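Haloacid dehalogenase domain protein hydrolase (Planctomyces limnophilus, PDB 4OVY) is probably a metal-dependent hydrolase, perhaps a phosphatase, of the haloacid dehalogenase superfamily, and binds calcium at its metal site. Local coordinates at residues F131-P134 with Y135-V139; V119-W122 with I123-A126; D9-A12 with R13-I16. All coordinates share one frame; numbering follows the deposited sequence.

Contact 1 (F131-P134 with Y135-V139); sequences FHRP and YTECV
Arg133 and Glu137 both start with CG anti to the carbonyl carbon, and a bend at chi3 of Arg133 (70°) swings its guanidinium across the extended glutamate chain. The arginine grips side-on, but with both nitrogens on a single oxygen: NE of Arg133 donates to OE1 of Glu137 at 3.0 Å along the anti lone pair, and NH2 of Arg133 meets the same OE1 at 3.3 Å; NH2 also bonds to O of Pro303. OE1 lies in the guanidinium plane, while the carboxylate is turned 68° against it. Over one guanidinium face sits the backbone O of Glu137. The carboxylate also leans on the proline ring, CD of Glu137 3.7 Å from CD of Pro134. N of Glu137 bonds to O of Pro134 at 2.9 Å, closing a 3-10 turn. SG of Cys138 approaches the Phe131 ring obliquely, 3.8 Å from CD2 of Phe131, a sulfur-aromatic contact. The loop shapes the connection between helices 112-125 and 141-152, near the metal site but not in it: the Tyr135 side chain is about 9 Å from that of the calcium ligand Asp44. Tyr135 turns in against helix 55-67, and Thr136 and Val139 rest on helix 172-176.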
loop_
_atom_site.group_PDB
_atom_site.type_symbol
_atom_site.label_atom_id
_atom_site.label_comp_id
_atom_site.label_asym_id
_atom_site.label_seq_id
_atom_site.Cartn_x
_atom_site.Cartn_y
_atom_site.Cartn_z
ATOM N N PHE A 131 -3.925 3.027 -33.571
ATOM C CA PHE A 131 -4.208 4.453 -33.372
ATOM C C PHE A 131 -3.008 5.354 -33.690
ATOM O O PHE A 131 -3.179 6.550 -33.893
ATOM C CB PHE A 131 -4.748 4.705 -31.949
ATOM C CG PHE A 131 -5.961 3.877 -31.620
ATOM C CD1 PHE A 131 -7.166 4.109 -32.267
ATOM C CD2 PHE A 131 -5.892 2.846 -30.688
ATOM C CE1 PHE A 131 -8.282 3.339 -31.992
ATOM C CE2 PHE A 131 -7.004 2.070 -30.405
ATOM C CZ PHE A 131 -8.204 2.318 -31.055
ATOM N N HIS A 132 -1.810 4.777 -33.754
ATOM C CA HIS A 132 -0.578 5.530 -34.040
ATOM C C HIS A 132 -0.384 6.748 -33.116
ATOM O O HIS A 132 0.095 7.813 -33.527
ATOM C CB HIS A 132 -0.508 5.915 -35.524
ATOM C CG HIS A 132 -0.267 4.751 -36.437
ATOM N ND1 HIS A 132 -0.491 4.809 -37.794
ATOM C CD2 HIS A 132 0.168 3.495 -36.184
ATOM C CE1 HIS A 132 -0.189 3.643 -38.340
ATOM N NE2 HIS A 132 0.212 2.828 -37.384
ATOM N N ARG A 133 -0.753 6.549 -31.856
ATOM C CA ARG A 133 -0.545 7.508 -30.780
ATOM C C ARG A 133 0.129 6.738 -29.646
ATOM O O ARG A 133 0.065 5.501 -29.621
ATOM C CB ARG A 133 -1.882 8.044 -30.274
ATOM C CG ARG A 133 -2.716 8.768 -31.319
ATOM C CD ARG A 133 -4.140 8.994 -30.832
ATOM N NE ARG A 133 -4.214 9.993 -29.764
ATOM C CZ ARG A 133 -5.348 10.461 -29.235
ATOM N NH1 ARG A 133 -6.529 10.022 -29.660
ATOM N NH2 ARG A 133 -5.301 11.381 -28.277
ATOM N N PRO A 134 0.760 7.452 -28.699
ATOM C CA PRO A 134 1.297 6.774 -27.525
ATOM C C PRO A 134 0.200 5.999 -26.801
ATOM O O PRO A 134 -0.960 6.412 -26.813
ATOM C CB PRO A 134 1.787 7.924 -26.643
ATOM C CG PRO A 134 2.014 9.055 -27.574
ATOM C CD PRO A 134 0.986 8.907 -28.648
ATOM N N TYR A 135 0.566 4.891 -26.178
ATOM C CA TYR A 135 -0.413 4.062 -25.478
ATOM C C TYR A 135 -1.127 4.840 -24.367
ATOM O O TYR A 135 -2.288 4.575 -24.074
ATOM C CB TYR A 135 0.259 2.805 -24.915
ATOM C CG TYR A 135 0.649 1.799 -25.969
ATOM C CD1 TYR A 135 -0.308 0.972 -26.549
ATOM C CD2 TYR A 135 1.974 1.657 -26.378
ATOM C CE1 TYR A 135 0.038 0.036 -27.512
ATOM C CE2 TYR A 135 2.329 0.723 -27.344
ATOM C CZ TYR A 135 1.360 -0.089 -27.902
ATOM O OH TYR A 135 1.698 -1.020 -28.860
ATOM N N THR A 136 -0.432 5.807 -23.772
ATOM C CA THR A 136 -1.001 6.656 -22.727
ATOM C C THR A 136 -2.049 7.655 -23.245
ATOM O O THR A 136 -2.731 8.284 -22.443
ATOM C CB THR A 136 0.104 7.436 -21.987
ATOM O OG1 THR A 136 0.934 8.099 -22.945
ATOM C CG2 THR A 136 0.979 6.488 -21.150
ATOM N N GLU A 137 -2.156 7.812 -24.564
ATOM C CA GLU A 137 -3.252 8.566 -25.178
ATOM C C GLU A 137 -4.416 7.666 -25.596
ATOM O O GLU A 137 -5.466 8.163 -26.034
ATOM C CB GLU A 137 -2.753 9.380 -26.370
ATOM C CG GLU A 137 -1.911 10.578 -25.966
ATOM C CD GLU A 137 -1.392 11.373 -27.153
ATOM O OE1 GLU A 137 -2.025 11.352 -28.235
ATOM O OE2 GLU A 137 -0.339 12.024 -27.000
ATOM N N CYS A 138 -4.248 6.351 -25.438
ATOM C CA CYS A 138 -5.312 5.399 -25.721
ATOM C C CYS A 138 -6.087 5.070 -24.442
ATOM O O CYS A 138 -6.513 3.935 -24.211
ATOM C CB CYS A 138 -4.730 4.156 -26.396
ATOM S SG CYS A 138 -3.857 4.554 -27.938
ATOM N N VAL A 139 -6.272 6.102 -23.624
ATOM C CA VAL A 139 -7.045 6.021 -22.395
ATOM C C VAL A 139 -8.462 6.481 -22.716
ATOM O O VAL A 139 -8.686 7.174 -23.717
ATOM C CB VAL A 139 -6.431 6.873 -21.262
ATOM C CG1 VAL A 139 -5.042 6.357 -20.897
ATOM C CG2 VAL A 139 -6.363 8.350 -21.639
#

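Contact 2 (V119-W122 with I123-A126); sequences VTEW and IRKA
One face of the Trp122 indole carries the methyl group of Ala126, whose CB stands 3.7 Å from the centroid of the six-membered ring, a CH-pi contact displaced toward the rim and nearest CE2. The Tyr135 ring meets the indole nearly parallel to it, and Phe59 meets it edge-to-face. Ile123 crosses the indole at about a right angle, with CE3 of Trp122 3.9 Å from CB of Ile123. The indole owes its place to a chi1 of -177°, which sets CG opposite the backbone N and runs the ring along the helix toward Ala126. NE1 of Trp122 is bonded to Asp62. The other flat groups are the Glu121 carboxylate and the Arg124 guanidinium, on side chains that lie side by side. OE2 of Glu121 lies at the guanidinium edge, 3.0 Å from NE of Arg124, whereas NH2 of Arg124 takes OE1 of Glu121 at 3.2 Å on its syn side. This side-on grip gives each oxygen its own nitrogen, though the two planes stand 61° apart. CG of Lys125 lies over one guanidinium face. NZ of Lys125, 4.1 Å from OE1 of Glu121, probably adds a weak attraction. A glutamine at Glu121 would probably leave the Arg124 guanidinium without its countercharge and freer to swing into solvent. The last helical turn ends with N of Ala126 bonded to O of Trp122 at 2.8 Å, after which the chain leaves helical geometry. Helix 112-125 packs against two helices: Trp122 and Val119 lie on helix 55-67, and Val119, Trp122 and Ile123 meet Phe167 of helix 165-168.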
loop_
_atom_site.group_PDB
_atom_site.type_symbol
_atom_site.label_atom_id
_atom_site.label_comp_id
_atom_site.label_asym_id
_atom_site.label_seq_id
_atom_site.Cartn_x
_atom_site.Cartn_y
_atom_site.Cartn_z
ATOM N N VAL A 119 10.938 1.989 -18.583
ATOM C CA VAL A 119 9.502 2.096 -18.840
ATOM C C VAL A 119 9.128 3.470 -19.415
ATOM O O VAL A 119 8.371 3.564 -20.379
ATOM C CB VAL A 119 8.683 1.842 -17.556
ATOM C CG1 VAL A 119 7.218 2.213 -17.759
ATOM C CG2 VAL A 119 8.804 0.385 -17.129
ATOM N N THR A 120 9.654 4.524 -18.812
ATOM C CA THR A 120 9.328 5.898 -19.223
ATOM C C THR A 120 9.767 6.185 -20.655
ATOM O O THR A 120 9.028 6.784 -21.438
ATOM C CB THR A 120 9.962 6.906 -18.254
ATOM O OG1 THR A 120 9.368 6.725 -16.963
ATOM C CG2 THR A 120 9.743 8.347 -18.724
ATOM N N GLU A 121 10.970 5.750 -21.001
ATOM C CA GLU A 121 11.462 5.913 -22.350
ATOM C C GLU A 121 10.653 5.090 -23.349
ATOM O O GLU A 121 10.321 5.581 -24.420
ATOM C CB GLU A 121 12.948 5.580 -22.417
ATOM C CG GLU A 121 13.808 6.621 -21.721
ATOM C CD GLU A 121 13.670 7.997 -22.351
ATOM O OE1 GLU A 121 14.313 8.237 -23.399
ATOM O OE2 GLU A 121 12.910 8.830 -21.798
ATOM N N TRP A 122 10.302 3.861 -22.992
ATOM C CA TRP A 122 9.502 3.035 -23.889
ATOM C C TRP A 122 8.118 3.634 -24.118
ATOM O O TRP A 122 7.658 3.730 -25.253
ATOM C CB TRP A 122 9.349 1.610 -23.355
ATOM C CG TRP A 122 8.586 0.750 -24.304
ATOM C CD1 TRP A 122 9.092 0.067 -25.371
ATOM C CD2 TRP A 122 7.175 0.503 -24.302
ATOM N NE1 TRP A 122 8.088 -0.603 -26.022
ATOM C CE2 TRP A 122 6.900 -0.346 -25.393
ATOM C CE3 TRP A 122 6.116 0.916 -23.484
ATOM C CZ2 TRP A 122 5.613 -0.800 -25.682
ATOM C CZ3 TRP A 122 4.832 0.463 -23.780
ATOM C CH2 TRP A 122 4.596 -0.382 -24.868
ATOM N N ILE A 123 7.449 4.037 -23.045
ATOM C CA ILE A 123 6.051 4.444 -23.173
ATOM C C ILE A 123 5.888 5.799 -23.874
ATOM O O ILE A 123 4.801 6.133 -24.335
ATOM C CB ILE A 123 5.302 4.397 -21.818
ATOM C CG1 ILE A 123 3.809 4.115 -22.056
ATOM C CG2 ILE A 123 5.531 5.671 -21.014
ATOM C CD1 ILE A 123 3.156 3.305 -20.968
ATOM N N ARG A 124 6.961 6.571 -23.985
ATOM C CA ARG A 124 6.884 7.780 -24.796
ATOM C C ARG A 124 7.315 7.549 -26.257
ATOM O O ARG A 124 6.915 8.306 -27.134
ATOM C CB ARG A 124 7.637 8.933 -24.136
ATOM C CG ARG A 124 9.138 8.806 -24.133
ATOM C CD ARG A 124 9.799 10.066 -23.593
ATOM N NE ARG A 124 11.214 10.100 -23.957
ATOM C CZ ARG A 124 11.677 10.357 -25.181
ATOM N NH1 ARG A 124 10.847 10.630 -26.190
ATOM N NH2 ARG A 124 12.985 10.345 -25.403
ATOM N N LYS A 125 8.079 6.492 -26.530
ATOM C CA LYS A 125 8.539 6.204 -27.903
ATOM C C LYS A 125 7.645 5.231 -28.664
ATOM O O LYS A 125 7.515 5.330 -29.890
ATOM C CB LYS A 125 9.968 5.662 -27.888
ATOM C CG LYS A 125 10.995 6.683 -27.447
ATOM C CD LYS A 125 12.389 6.084 -27.433
ATOM C CE LYS A 125 13.400 7.106 -26.940
ATOM N NZ LYS A 125 14.800 6.681 -27.196
ATOM N N ALA A 126 7.050 4.279 -27.949
ATOM C CA ALA A 126 6.208 3.270 -28.578
ATOM C C ALA A 126 4.865 3.870 -28.956
ATOM O O ALA A 126 4.438 4.876 -28.386
ATOM C CB ALA A 126 6.008 2.087 -27.644
#

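Contact 3 (D9-A12 with R13-I16); sequences DSAA and RRAI
Asp9 faces two arginines through charge. NH1 of Arg14 donates to OD1 of Asp9 at 2.8 Å; the oxygen is at the guanidinium edge, but it is met from above the carboxylate plane, and the two flat groups stand 84° apart. A bend at chi3 (-70°) folds the Arg14 chain back toward the start of the helix, bringing its guanidinium face over O of Ser10 and N of Ala11. NH1 of Arg14 also bonds to a citrate, probably from the crystallisation liquor. Arg13 was modelled in two positions, and what follows holds provisionally for one of them. NH2 of Arg13 is 3.8 Å from OD1 of Asp9, which lies well out of the guanidinium plane, making the attraction purely one of charge. The guanidinium lays one face over the backbone of Asp9, CZ of Arg13 3.5 Å from N of Asp9. Water 1 bridges the same pair, accepting from NE of Arg13 at 2.7 Å and donating to OD1 of Asp9, and NH1 of Arg13 bonds to O of Trp7.

The arrangement is a helix N-terminus with Ser10 as N-cap. Its OG, held between the backbone N and the carbonyl carbon, accepts from N of Arg13 at 3.1 Å and nearly straight, at 170°, satisfying an amide that precedes the regular helical bonding. The negative charge of Asp9 beside this helix start probably interacts favourably with the helix dipole.

Backbone bonds then follow the i to i+4 pattern: N of Arg14 to O of Ser10 at 3.0 Å, with Ala15 paired to Ala11 and Ile16 to Ala12.

Apolar packing uses another side of the helix. Ala12 rests on Ile290 and Ile292 of strand 290-293, Ala15 touches Ile290, and Ile16 shares Leu255 of strand 253-260 with Ala12.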
loop_
_atom_site.group_PDB
_atom_site.type_symbol
_atom_site.label_atom_id
_atom_site.label_comp_id
_atom_site.label_asym_id
_atom_site.label_seq_id
_atom_site.Cartn_x
_atom_site.Cartn_y
_atom_site.Cartn_z
ATOM N N ASP A 9 -27.160 9.305 -21.510
ATOM C CA ASP A 9 -28.079 8.732 -20.547
ATOM C C ASP A 9 -28.035 7.217 -20.745
ATOM O O ASP A 9 -28.137 6.736 -21.865
ATOM C CB ASP A 9 -29.500 9.264 -20.733
ATOM C CG ASP A 9 -30.446 8.813 -19.621
ATOM O OD1 ASP A 9 -29.988 8.417 -18.520
ATOM O OD2 ASP A 9 -31.663 8.850 -19.853
ATOM N N SER A 10 -27.843 6.487 -19.654
ATOM C CA SER A 10 -27.704 5.044 -19.692
ATOM C C SER A 10 -27.892 4.490 -18.289
ATOM O O SER A 10 -27.859 5.239 -17.322
ATOM C CB SER A 10 -26.309 4.659 -20.201
ATOM O OG SER A 10 -25.301 4.958 -19.244
ATOM N N ALA A 11 -28.059 3.175 -18.171
ATOM C CA ALA A 11 -28.103 2.558 -16.848
ATOM C C ALA A 11 -26.867 2.926 -16.033
ATOM O O ALA A 11 -26.975 3.225 -14.842
ATOM C CB ALA A 11 -28.239 1.045 -16.953
ATOM N N ALA A 12 -25.700 2.910 -16.677
ATOM C CA ALA A 12 -24.444 3.175 -15.979
ATOM C C ALA A 12 -24.335 4.620 -15.471
ATOM O O ALA A 12 -23.948 4.843 -14.326
ATOM C CB ALA A 12 -23.250 2.821 -16.857
ATOM N N ARG A 13 -24.680 5.593 -16.308
ATOM C CA ARG A 13 -24.608 6.992 -15.885
ATOM C C ARG A 13 -25.604 7.265 -14.764
ATOM O O ARG A 13 -25.282 7.972 -13.809
ATOM C CB ARG A 13 -24.843 7.955 -17.050
ATOM C CG ARG A 13 -24.331 9.362 -16.753
ATOM C CD ARG A 13 -24.697 10.358 -17.840
ATOM N NE ARG A 13 -26.134 10.649 -17.886
ATOM C CZ ARG A 13 -26.698 11.467 -18.771
ATOM N NH1 ARG A 13 -25.947 12.064 -19.686
ATOM N NH2 ARG A 13 -28.007 11.686 -18.747
ATOM N N ARG A 14 -26.804 6.698 -14.872
ATOM C CA ARG A 14 -27.819 6.857 -13.825
ATOM C C ARG A 14 -27.348 6.269 -12.502
ATOM O O ARG A 14 -27.474 6.905 -11.455
ATOM C CB ARG A 14 -29.151 6.229 -14.242
ATOM C CG ARG A 14 -29.847 6.987 -15.361
ATOM C CD ARG A 14 -31.277 6.523 -15.577
ATOM N NE ARG A 14 -31.363 5.182 -16.144
ATOM C CZ ARG A 14 -31.254 4.878 -17.438
ATOM N NH1 ARG A 14 -31.037 5.819 -18.355
ATOM N NH2 ARG A 14 -31.366 3.610 -17.819
ATOM N N ALA A 15 -26.793 5.062 -12.558
ATOM C CA ALA A 15 -26.297 4.380 -11.364
ATOM C C ALA A 15 -25.150 5.134 -10.697
ATOM O O ALA A 15 -25.117 5.251 -9.475
ATOM C CB ALA A 15 -25.851 2.967 -11.710
ATOM N N ILE A 16 -24.211 5.635 -11.496
ATOM C CA ILE A 16 -23.058 6.345 -10.962
ATOM C C ILE A 16 -23.497 7.625 -10.259
ATOM O O ILE A 16 -23.130 7.853 -9.108
ATOM C CB ILE A 16 -22.015 6.663 -12.051
ATOM C CG1 ILE A 16 -21.342 5.369 -12.515
ATOM C CG2 ILE A 16 -20.967 7.637 -11.523
ATOM C CD1 ILE A 16 -20.571 5.511 -13.805
HETATM O O HOH W 1 -28.380 9.668 -16.682
#

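Contacts 1 and 2 belong together. Their centres are 12 Å apart, and they touch where CE2 of Tyr135 packs 3.5 Å from CH2 of Trp122, and both rings lie on helix 55-67. Both mix buried apolar groups with a more exposed side-on arginine-glutamate pair, on one oxygen in contact 1 and on two in contact 2. Contact 3 lies about 36 Å from contact 2, centre to centre, on the opposite side of the chain's centre. There a capped helix start sets alanines and an isoleucine on the sheet, while the charged network of Asp9 and Arg14 is exposed.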